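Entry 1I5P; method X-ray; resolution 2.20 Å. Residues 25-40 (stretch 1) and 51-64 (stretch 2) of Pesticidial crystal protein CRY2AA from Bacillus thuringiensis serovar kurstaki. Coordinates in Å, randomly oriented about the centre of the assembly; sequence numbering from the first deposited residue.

Stretch 1 (25-40) SFEHKSLDTIQKEWME
Stretch 2, residues 51-64: APVVGTVSSFLLKK

Helix 31-40 and helix 53-64 pack nearly antiparallel, at 154°, axes 8.7 Å apart at closest approach; the register pairs CA atoms of Leu31 with Phe60 (6.8 Å), Gln35 with Thr56 and Trp38 with Pro52 (both 5.3 Å). Earlier, a weakly bonded helix about 25-28 carries Phe26 (chi1 t, chi2 76°), whose CZ lies 3.6 Å from Ser59 O near the ring plane. Over one face lie CE and NZ of Lys63 (chi1 to chi4 m, t, t, m), NZ 4.8 Å from the ring centroid in a cation-pi contact; this long, flexible side chain also lets NZ donate to Phe26 O and Lys29 O, each at 2.9 Å. Ser30 (phi/psi -81/161) N-caps helix 31-40, its OG hydrogen-bonded with Thr33 OG1 at 3.0 Å. Leu31 (t, p) sets CD2 3.7 Å from Phe60 CD1, an apolar contact. Ile34 (m, t) points toward stretch 2, CD1 3.5 Å from Lys63 CE. Gln35 (t, t) and Thr56 (m) share a water, 2.7 Å from both Gln35 NE2 and Thr56 OG1. Gly55 CA lies over the face of the Trp38 (m, chi2 93°) six-membered ring, 3.7 Å from its centroid, a CH-pi contact; an ideal CB there would clash, 2.2 Å from Trp38 CD2. A second water accepts from Trp38 NE1 (2.9 Å) and donates to Ser59 OG (2.8 Å).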

ATOM      1  N   SER A  25       8.626   2.272  14.125  1.00 14.90           N
ATOM      2  CA  SER A  25       7.516   2.444  15.057  1.00 17.79           C
ATOM      3  C   SER A  25       6.459   1.340  14.949  1.00 16.64           C
ATOM      4  O   SER A  25       5.991   0.820  15.965  1.00 16.65           O
ATOM      5  CB  SER A  25       6.875   3.829  14.882  1.00 16.17           C
ATOM      6  OG  SER A  25       6.720   4.166  13.516  1.00 19.62           O
ATOM      7  N   PHE A  26       6.089   0.979  13.726  1.00 16.39           N
ATOM      8  CA  PHE A  26       5.106  -0.081  13.519  1.00 15.90           C
ATOM      9  C   PHE A  26       5.608  -1.387  14.131  1.00 15.93           C
ATOM     10  O   PHE A  26       4.893  -2.058  14.878  1.00 14.94           O
ATOM     11  CB  PHE A  26       4.850  -0.301  12.027  1.00 14.65           C
ATOM     12  CG  PHE A  26       4.013  -1.518  11.730  1.00 17.16           C
ATOM     13  CD1 PHE A  26       2.638  -1.502  11.949  1.00 16.50           C
ATOM     14  CD2 PHE A  26       4.603  -2.691  11.266  1.00 18.31           C
ATOM     15  CE1 PHE A  26       1.859  -2.630  11.707  1.00 17.72           C
ATOM     16  CE2 PHE A  26       3.834  -3.831  11.022  1.00 19.79           C
ATOM     17  CZ  PHE A  26       2.459  -3.796  11.244  1.00 19.01           C
ATOM     18  N   GLU A  27       6.842  -1.749  13.805  1.00 16.00           N
ATOM     19  CA  GLU A  27       7.419  -2.982  14.328  1.00 19.11           C
ATOM     20  C   GLU A  27       7.532  -2.964  15.856  1.00 20.23           C
ATOM     21  O   GLU A  27       7.433  -4.005  16.501  1.00 21.47           O
ATOM     22  CB  GLU A  27       8.806  -3.224  13.717  1.00 21.18           C
ATOM     23  CG  GLU A  27       8.830  -3.590  12.232  1.00 24.94           C
ATOM     24  CD  GLU A  27       8.440  -2.443  11.308  1.00 29.03           C
ATOM     25  OE1 GLU A  27       8.706  -1.270  11.645  1.00 27.36           O
ATOM     26  OE2 GLU A  27       7.875  -2.719  10.226  1.00 31.39           O
ATOM     27  N   HIS A  28       7.725  -1.780  16.433  1.00 20.07           N
ATOM     28  CA  HIS A  28       7.878  -1.646  17.882  1.00 22.08           C
ATOM     29  C   HIS A  28       6.553  -1.542  18.621  1.00 23.08           C
ATOM     30  O   HIS A  28       6.513  -1.554  19.850  1.00 26.08           O
ATOM     31  CB  HIS A  28       8.743  -0.423  18.199  1.00 21.16           C
ATOM     32  CG  HIS A  28      10.185  -0.593  17.832  1.00 23.12           C
ATOM     33  ND1 HIS A  28      11.031   0.473  17.610  1.00 22.35           N
ATOM     34  CD2 HIS A  28      10.938  -1.708  17.671  1.00 20.93           C
ATOM     35  CE1 HIS A  28      12.241   0.022  17.329  1.00 21.10           C
ATOM     36  NE2 HIS A  28      12.212  -1.297  17.360  1.00 23.30           N
ATOM     37  N   LYS A  29       5.473  -1.442  17.859  1.00 21.71           N
ATOM     38  CA  LYS A  29       4.138  -1.325  18.422  1.00 19.25           C
ATOM     39  C   LYS A  29       3.523  -2.689  18.704  1.00 15.99           C
ATOM     40  O   LYS A  29       3.719  -3.631  17.940  1.00 13.93           O
ATOM     41  CB  LYS A  29       3.234  -0.571  17.444  1.00 20.19           C
ATOM     42  CG  LYS A  29       2.708   0.743  17.959  1.00 22.79           C
ATOM     43  CD  LYS A  29       1.847   1.426  16.904  1.00 20.22           C
ATOM     44  CE  LYS A  29       2.460   2.742  16.471  1.00 19.82           C
ATOM     45  NZ  LYS A  29       1.627   3.442  15.453  1.00 18.48           N
ATOM     46  N   SER A  30       2.783  -2.790  19.804  1.00 14.07           N
ATOM     47  CA  SER A  30       2.106  -4.036  20.153  1.00 15.48           C
ATOM     48  C   SER A  30       0.821  -4.092  19.332  1.00 16.07           C
ATOM     49  O   SER A  30       0.342  -3.066  18.847  1.00 16.14           O
ATOM     50  CB  SER A  30       1.742  -4.056  21.633  1.00 14.26           C
ATOM     51  OG  SER A  30       0.739  -3.093  21.906  1.00 14.09           O
ATOM     52  N   LEU A  31       0.254  -5.282  19.186  1.00 17.62           N
ATOM     53  CA  LEU A  31      -0.973  -5.423  18.421  1.00 20.40           C
ATOM     54  C   LEU A  31      -2.117  -4.686  19.128  1.00 19.84           C
ATOM     55  O   LEU A  31      -2.966  -4.081  18.477  1.00 20.31           O
ATOM     56  CB  LEU A  31      -1.315  -6.903  18.243  1.00 24.45           C
ATOM     57  CG  LEU A  31      -2.404  -7.218  17.213  1.00 28.67           C
ATOM     58  CD1 LEU A  31      -2.019  -6.645  15.848  1.00 30.31           C
ATOM     59  CD2 LEU A  31      -2.595  -8.724  17.122  1.00 30.59           C
ATOM     60  N   ASP A  32      -2.133  -4.731  20.456  1.00 17.31           N
ATOM     61  CA  ASP A  32      -3.180  -4.045  21.209  1.00 16.93           C
ATOM     62  C   ASP A  32      -3.166  -2.553  20.913  1.00 14.04           C
ATOM     63  O   ASP A  32      -4.213  -1.932  20.753  1.00 14.35           O
ATOM     64  CB  ASP A  32      -3.003  -4.244  22.712  1.00 18.60           C
ATOM     65  CG  ASP A  32      -4.031  -3.478  23.513  1.00 21.08           C
ATOM     66  OD1 ASP A  32      -5.227  -3.844  23.433  1.00 23.67           O
ATOM     67  OD2 ASP A  32      -3.654  -2.505  24.204  1.00 21.33           O
ATOM     68  N   THR A  33      -1.974  -1.971  20.859  1.00 13.36           N
ATOM     69  CA  THR A  33      -1.845  -0.545  20.569  1.00 14.07           C
ATOM     70  C   THR A  33      -2.355  -0.265  19.153  1.00 13.92           C
ATOM     71  O   THR A  33      -3.084   0.697  18.917  1.00 14.75           O
ATOM     72  CB  THR A  33      -0.373  -0.086  20.678  1.00 17.55           C
ATOM     73  OG1 THR A  33       0.058  -0.197  22.041  1.00 17.25           O
ATOM     74  CG2 THR A  33      -0.217   1.363  20.201  1.00 15.22           C
ATOM     75  N   ILE A  34      -1.964  -1.114  18.213  1.00 14.26           N
ATOM     76  CA  ILE A  34      -2.384  -0.959  16.828  1.00 15.22           C
ATOM     77  C   ILE A  34      -3.899  -1.099  16.704  1.00 15.39           C
ATOM     78  O   ILE A  34      -4.548  -0.328  15.995  1.00 13.89           O
ATOM     79  CB  ILE A  34      -1.686  -2.001  15.938  1.00 15.58           C
ATOM     80  CG1 ILE A  34      -0.219  -1.596  15.749  1.00 13.18           C
ATOM     81  CG2 ILE A  34      -2.414  -2.137  14.607  1.00 16.11           C
ATOM     82  CD1 ILE A  34       0.668  -2.722  15.257  1.00 16.35           C
ATOM     83  N   GLN A  35      -4.460  -2.083  17.396  1.00 14.80           N
ATOM     84  CA  GLN A  35      -5.901  -2.293  17.363  1.00 16.75           C
ATOM     85  C   GLN A  35      -6.616  -1.045  17.904  1.00 15.73           C
ATOM     86  O   GLN A  35      -7.622  -0.606  17.338  1.00 12.65           O
ATOM     87  CB  GLN A  35      -6.257  -3.544  18.178  1.00 18.95           C
ATOM     88  CG  GLN A  35      -7.725  -3.939  18.175  1.00 27.74           C
ATOM     89  CD  GLN A  35      -7.911  -5.425  18.424  1.00 32.79           C
ATOM     90  OE1 GLN A  35      -7.184  -6.024  19.218  1.00 38.88           O
ATOM     91  NE2 GLN A  35      -8.884  -6.029  17.747  1.00 33.55           N
ATOM     92  N   LYS A  36      -6.094  -0.465  18.985  1.00 14.76           N
ATOM     93  CA  LYS A  36      -6.688   0.747  19.560  1.00 15.91           C
ATOM     94  C   LYS A  36      -6.597   1.926  18.601  1.00 14.61           C
ATOM     95  O   LYS A  36      -7.525   2.723  18.504  1.00 12.92           O
ATOM     96  CB  LYS A  36      -5.990   1.149  20.863  1.00 19.45           C
ATOM     97  CG  LYS A  36      -6.238   0.229  22.039  1.00 24.66           C
ATOM     98  CD  LYS A  36      -5.696   0.845  23.325  1.00 29.39           C
ATOM     99  CE  LYS A  36      -5.663  -0.178  24.454  1.00 32.23           C
ATOM    100  NZ  LYS A  36      -6.971  -0.862  24.647  1.00 32.96           N
ATOM    101  N   GLU A  37      -5.471   2.052  17.907  1.00 13.62           N
ATOM    102  CA  GLU A  37      -5.312   3.154  16.971  1.00 13.89           C
ATOM    103  C   GLU A  37      -6.306   3.062  15.823  1.00 11.43           C
ATOM    104  O   GLU A  37      -6.879   4.073  15.403  1.00 12.23           O
ATOM    105  CB  GLU A  37      -3.883   3.203  16.430  1.00 13.38           C
ATOM    106  CG  GLU A  37      -2.896   3.886  17.351  1.00 22.19           C
ATOM    107  CD  GLU A  37      -1.516   4.027  16.735  1.00 26.72           C
ATOM    108  OE1 GLU A  37      -1.421   4.265  15.510  1.00 30.99           O
ATOM    109  OE2 GLU A  37      -0.524   3.912  17.480  1.00 29.60           O
ATOM    110  N   TRP A  38      -6.517   1.856  15.313  1.00 11.33           N
ATOM    111  CA  TRP A  38      -7.466   1.677  14.222  1.00 12.50           C
ATOM    112  C   TRP A  38      -8.888   1.930  14.717  1.00 14.28           C
ATOM    113  O   TRP A  38      -9.705   2.508  13.998  1.00 14.22           O
ATOM    114  CB  TRP A  38      -7.336   0.279  13.620  1.00  8.01           C
ATOM    115  CG  TRP A  38      -6.269   0.212  12.578  1.00 11.51           C
ATOM    116  CD1 TRP A  38      -4.962  -0.142  12.759  1.00  8.27           C
ATOM    117  CD2 TRP A  38      -6.395   0.593  11.202  1.00 10.67           C
ATOM    118  NE1 TRP A  38      -4.267  -0.003  11.587  1.00  9.58           N
ATOM    119  CE2 TRP A  38      -5.120   0.449  10.612  1.00 11.21           C
ATOM    120  CE3 TRP A  38      -7.461   1.046  10.410  1.00 12.70           C
ATOM    121  CZ2 TRP A  38      -4.877   0.739   9.266  1.00  9.27           C
ATOM    122  CZ3 TRP A  38      -7.220   1.335   9.066  1.00 15.00           C
ATOM    123  CH2 TRP A  38      -5.935   1.180   8.509  1.00 16.00           C
ATOM    124  N   MET A  39      -9.175   1.503  15.948  1.00 17.04           N
ATOM    125  CA  MET A  39     -10.494   1.726  16.533  1.00 19.05           C
ATOM    126  C   MET A  39     -10.724   3.223  16.700  1.00 16.62           C
ATOM    127  O   MET A  39     -11.807   3.720  16.412  1.00 14.35           O
ATOM    128  CB  MET A  39     -10.629   1.043  17.901  1.00 22.40           C
ATOM    129  CG  MET A  39     -11.082  -0.411  17.844  1.00 30.93           C
ATOM    130  SD  MET A  39     -11.271  -1.148  19.484  1.00 40.82           S
ATOM    131  CE  MET A  39     -13.036  -0.881  19.791  1.00 38.97           C
ATOM    132  N   GLU A  40      -9.709   3.942  17.168  1.00 12.64           N
ATOM    133  CA  GLU A  40      -9.848   5.381  17.345  1.00 14.65           C
ATOM    134  C   GLU A  40      -9.981   6.061  15.994  1.00 13.39           C
ATOM    135  O   GLU A  40     -10.741   7.010  15.836  1.00 14.12           O
ATOM    136  CB  GLU A  40      -8.648   5.948  18.097  1.00 17.68           C
ATOM    137  CG  GLU A  40      -8.826   5.885  19.592  1.00 22.40           C
ATOM    138  CD  GLU A  40     -10.068   6.634  20.039  1.00 25.53           C
ATOM    139  OE1 GLU A  40     -10.010   7.884  20.083  1.00 22.74           O
ATOM    140  OE2 GLU A  40     -11.095   5.980  20.339  1.00 28.12           O
ATOM    141  N   ALA A  51     -14.020  -1.127   7.829  1.00 15.06           N
ATOM    142  CA  ALA A  51     -14.078  -1.704   9.165  1.00 13.38           C
ATOM    143  C   ALA A  51     -12.652  -1.729   9.700  1.00 13.25           C
ATOM    144  O   ALA A  51     -11.767  -2.328   9.090  1.00 13.59           O
ATOM    145  CB  ALA A  51     -14.641  -3.116   9.096  1.00 11.79           C
ATOM    146  N   PRO A  52     -12.407  -1.067  10.841  1.00 13.12           N
ATOM    147  CA  PRO A  52     -11.076  -1.016  11.454  1.00 13.44           C
ATOM    148  C   PRO A  52     -10.380  -2.363  11.643  1.00 13.71           C
ATOM    149  O   PRO A  52      -9.151  -2.430  11.616  1.00 11.40           O
ATOM    150  CB  PRO A  52     -11.337  -0.315  12.786  1.00 15.38           C
ATOM    151  CG  PRO A  52     -12.785  -0.650  13.071  1.00 14.59           C
ATOM    152  CD  PRO A  52     -13.391  -0.413  11.717  1.00 12.36           C
ATOM    153  N   VAL A  53     -11.148  -3.432  11.845  1.00 11.63           N
ATOM    154  CA  VAL A  53     -10.545  -4.745  12.028  1.00 12.24           C
ATOM    155  C   VAL A  53      -9.642  -5.139  10.851  1.00 13.74           C
ATOM    156  O   VAL A  53      -8.666  -5.874  11.028  1.00 14.48           O
ATOM    157  CB  VAL A  53     -11.625  -5.839  12.214  1.00 12.56           C
ATOM    158  CG1 VAL A  53     -12.405  -6.037  10.922  1.00 12.61           C
ATOM    159  CG2 VAL A  53     -10.976  -7.138  12.654  1.00 10.02           C
ATOM    160  N   VAL A  54      -9.955  -4.656   9.651  1.00 13.77           N
ATOM    161  CA  VAL A  54      -9.139  -5.015   8.490  1.00 16.18           C
ATOM    162  C   VAL A  54      -7.716  -4.510   8.696  1.00 14.80           C
ATOM    163  O   VAL A  54      -6.749  -5.175   8.317  1.00 13.82           O
ATOM    164  CB  VAL A  54      -9.720  -4.441   7.161  1.00 17.38           C
ATOM    165  CG1 VAL A  54     -11.176  -4.870   7.003  1.00 18.93           C
ATOM    166  CG2 VAL A  54      -9.598  -2.924   7.131  1.00 20.56           C
ATOM    167  N   GLY A  55      -7.600  -3.342   9.320  1.00 13.28           N
ATOM    168  CA  GLY A  55      -6.297  -2.768   9.589  1.00 14.75           C
ATOM    169  C   GLY A  55      -5.548  -3.580  10.629  1.00 14.42           C
ATOM    170  O   GLY A  55      -4.345  -3.798  10.508  1.00 12.28           O
ATOM    171  N   THR A  56      -6.267  -4.035  11.650  1.00 13.61           N
ATOM    172  CA  THR A  56      -5.659  -4.842  12.698  1.00 14.95           C
ATOM    173  C   THR A  56      -5.172  -6.173  12.129  1.00 13.84           C
ATOM    174  O   THR A  56      -4.042  -6.594  12.388  1.00 14.80           O
ATOM    175  CB  THR A  56      -6.656  -5.139  13.837  1.00 13.52           C
ATOM    176  OG1 THR A  56      -7.164  -3.908  14.367  1.00 17.50           O
ATOM    177  CG2 THR A  56      -5.966  -5.906  14.959  1.00 14.72           C
ATOM    178  N   VAL A  57      -6.024  -6.831  11.350  1.00 11.65           N
ATOM    179  CA  VAL A  57      -5.665  -8.121  10.767  1.00 12.80           C
ATOM    180  C   VAL A  57      -4.448  -8.018   9.854  1.00 13.44           C
ATOM    181  O   VAL A  57      -3.529  -8.831   9.946  1.00 14.91           O
ATOM    182  CB  VAL A  57      -6.838  -8.729   9.965  1.00 13.97           C
ATOM    183  CG1 VAL A  57      -6.394 -10.025   9.294  1.00 11.49           C
ATOM    184  CG2 VAL A  57      -8.017  -8.997  10.889  1.00 11.80           C
ATOM    185  N   SER A  58      -4.436  -7.022   8.978  1.00 11.26           N
ATOM    186  CA  SER A  58      -3.307  -6.866   8.075  1.00 12.89           C
ATOM    187  C   SER A  58      -2.032  -6.596   8.874  1.00 11.07           C
ATOM    188  O   SER A  58      -0.985  -7.177   8.595  1.00  8.89           O
ATOM    189  CB  SER A  58      -3.578  -5.738   7.071  1.00 12.55           C
ATOM    190  OG  SER A  58      -3.935  -4.542   7.734  1.00 22.83           O
ATOM    191  N   SER A  59      -2.125  -5.727   9.876  1.00 12.09           N
ATOM    192  CA  SER A  59      -0.971  -5.409  10.712  1.00 11.77           C
ATOM    193  C   SER A  59      -0.485  -6.692  11.385  1.00 11.72           C
ATOM    194  O   SER A  59       0.716  -6.961  11.467  1.00  8.43           O
ATOM    195  CB  SER A  59      -1.359  -4.378  11.772  1.00 10.90           C
ATOM    196  OG  SER A  59      -1.745  -3.159  11.165  1.00 13.28           O
ATOM    197  N   PHE A  60      -1.447  -7.480  11.853  1.00 11.04           N
ATOM    198  CA  PHE A  60      -1.179  -8.754  12.507  1.00 11.42           C
ATOM    199  C   PHE A  60      -0.438  -9.715  11.571  1.00 11.66           C
ATOM    200  O   PHE A  60       0.570 -10.319  11.948  1.00 10.34           O
ATOM    201  CB  PHE A  60      -2.508  -9.372  12.953  1.00 11.25           C
ATOM    202  CG  PHE A  60      -2.420 -10.828  13.320  1.00 11.14           C
ATOM    203  CD1 PHE A  60      -1.895 -11.221  14.549  1.00  9.85           C
ATOM    204  CD2 PHE A  60      -2.885 -11.806  12.442  1.00 10.22           C
ATOM    205  CE1 PHE A  60      -1.836 -12.563  14.904  1.00 12.86           C
ATOM    206  CE2 PHE A  60      -2.832 -13.156  12.787  1.00 11.94           C
ATOM    207  CZ  PHE A  60      -2.305 -13.536  14.026  1.00 12.61           C
ATOM    208  N   LEU A  61      -0.938  -9.865  10.348  1.00 12.54           N
ATOM    209  CA  LEU A  61      -0.296 -10.766   9.396  1.00 12.78           C
ATOM    210  C   LEU A  61       1.111 -10.283   9.051  1.00 12.87           C
ATOM    211  O   LEU A  61       2.044 -11.083   8.962  1.00 13.43           O
ATOM    212  CB  LEU A  61      -1.156 -10.909   8.135  1.00 11.97           C
ATOM    213  CG  LEU A  61      -2.515 -11.572   8.401  1.00 13.92           C
ATOM    214  CD1 LEU A  61      -3.319 -11.676   7.102  1.00 13.14           C
ATOM    215  CD2 LEU A  61      -2.297 -12.957   9.008  1.00 11.87           C
ATOM    216  N   LEU A  62       1.264  -8.974   8.867  1.00 11.80           N
ATOM    217  CA  LEU A  62       2.572  -8.396   8.567  1.00 12.54           C
ATOM    218  C   LEU A  62       3.570  -8.774   9.667  1.00 13.12           C
ATOM    219  O   LEU A  62       4.706  -9.138   9.380  1.00 13.73           O
ATOM    220  CB  LEU A  62       2.467  -6.867   8.462  1.00 10.72           C
ATOM    221  CG  LEU A  62       1.905  -6.285   7.152  1.00 11.50           C
ATOM    222  CD1 LEU A  62       1.559  -4.815   7.331  1.00 11.11           C
ATOM    223  CD2 LEU A  62       2.927  -6.471   6.035  1.00 11.89           C
ATOM    224  N   LYS A  63       3.130  -8.706  10.921  1.00 12.85           N
ATOM    225  CA  LYS A  63       3.990  -9.043  12.054  1.00 14.43           C
ATOM    226  C   LYS A  63       4.303 -10.537  12.173  1.00 14.01           C
ATOM    227  O   LYS A  63       5.368 -10.911  12.662  1.00 13.47           O
ATOM    228  CB  LYS A  63       3.359  -8.540  13.351  1.00 14.60           C
ATOM    229  CG  LYS A  63       3.450  -7.031  13.530  1.00 16.25           C
ATOM    230  CD  LYS A  63       2.828  -6.585  14.838  1.00 14.83           C
ATOM    231  CE  LYS A  63       3.155  -5.132  15.134  1.00 18.80           C
ATOM    232  NZ  LYS A  63       4.583  -4.913  15.495  1.00 19.59           N
ATOM    233  N   LYS A  64       3.376 -11.387  11.740  1.00 14.59           N
ATOM    234  CA  LYS A  64       3.597 -12.829  11.786  1.00 14.04           C
ATOM    235  C   LYS A  64       4.688 -13.207  10.792  1.00 14.03           C
ATOM    236  O   LYS A  64       5.591 -13.988  11.100  1.00 11.79           O
ATOM    237  CB  LYS A  64       2.311 -13.584  11.439  1.00 13.72           C
ATOM    238  CG  LYS A  64       1.336 -13.721  12.597  1.00 13.49           C
ATOM    239  CD  LYS A  64       1.926 -14.577  13.714  1.00 14.11           C
ATOM    240  CE  LYS A  64       0.914 -14.809  14.829  1.00 17.15           C
ATOM    241  NZ  LYS A  64       1.491 -15.580  15.961  1.00 17.88           N
TER
HETATM  242  O   HOH W   1      -9.468  -4.605  15.522  1.00 21.95           O
HETATM  243  O   HOH W   2      -1.397  -0.404  11.270  1.00 10.73           O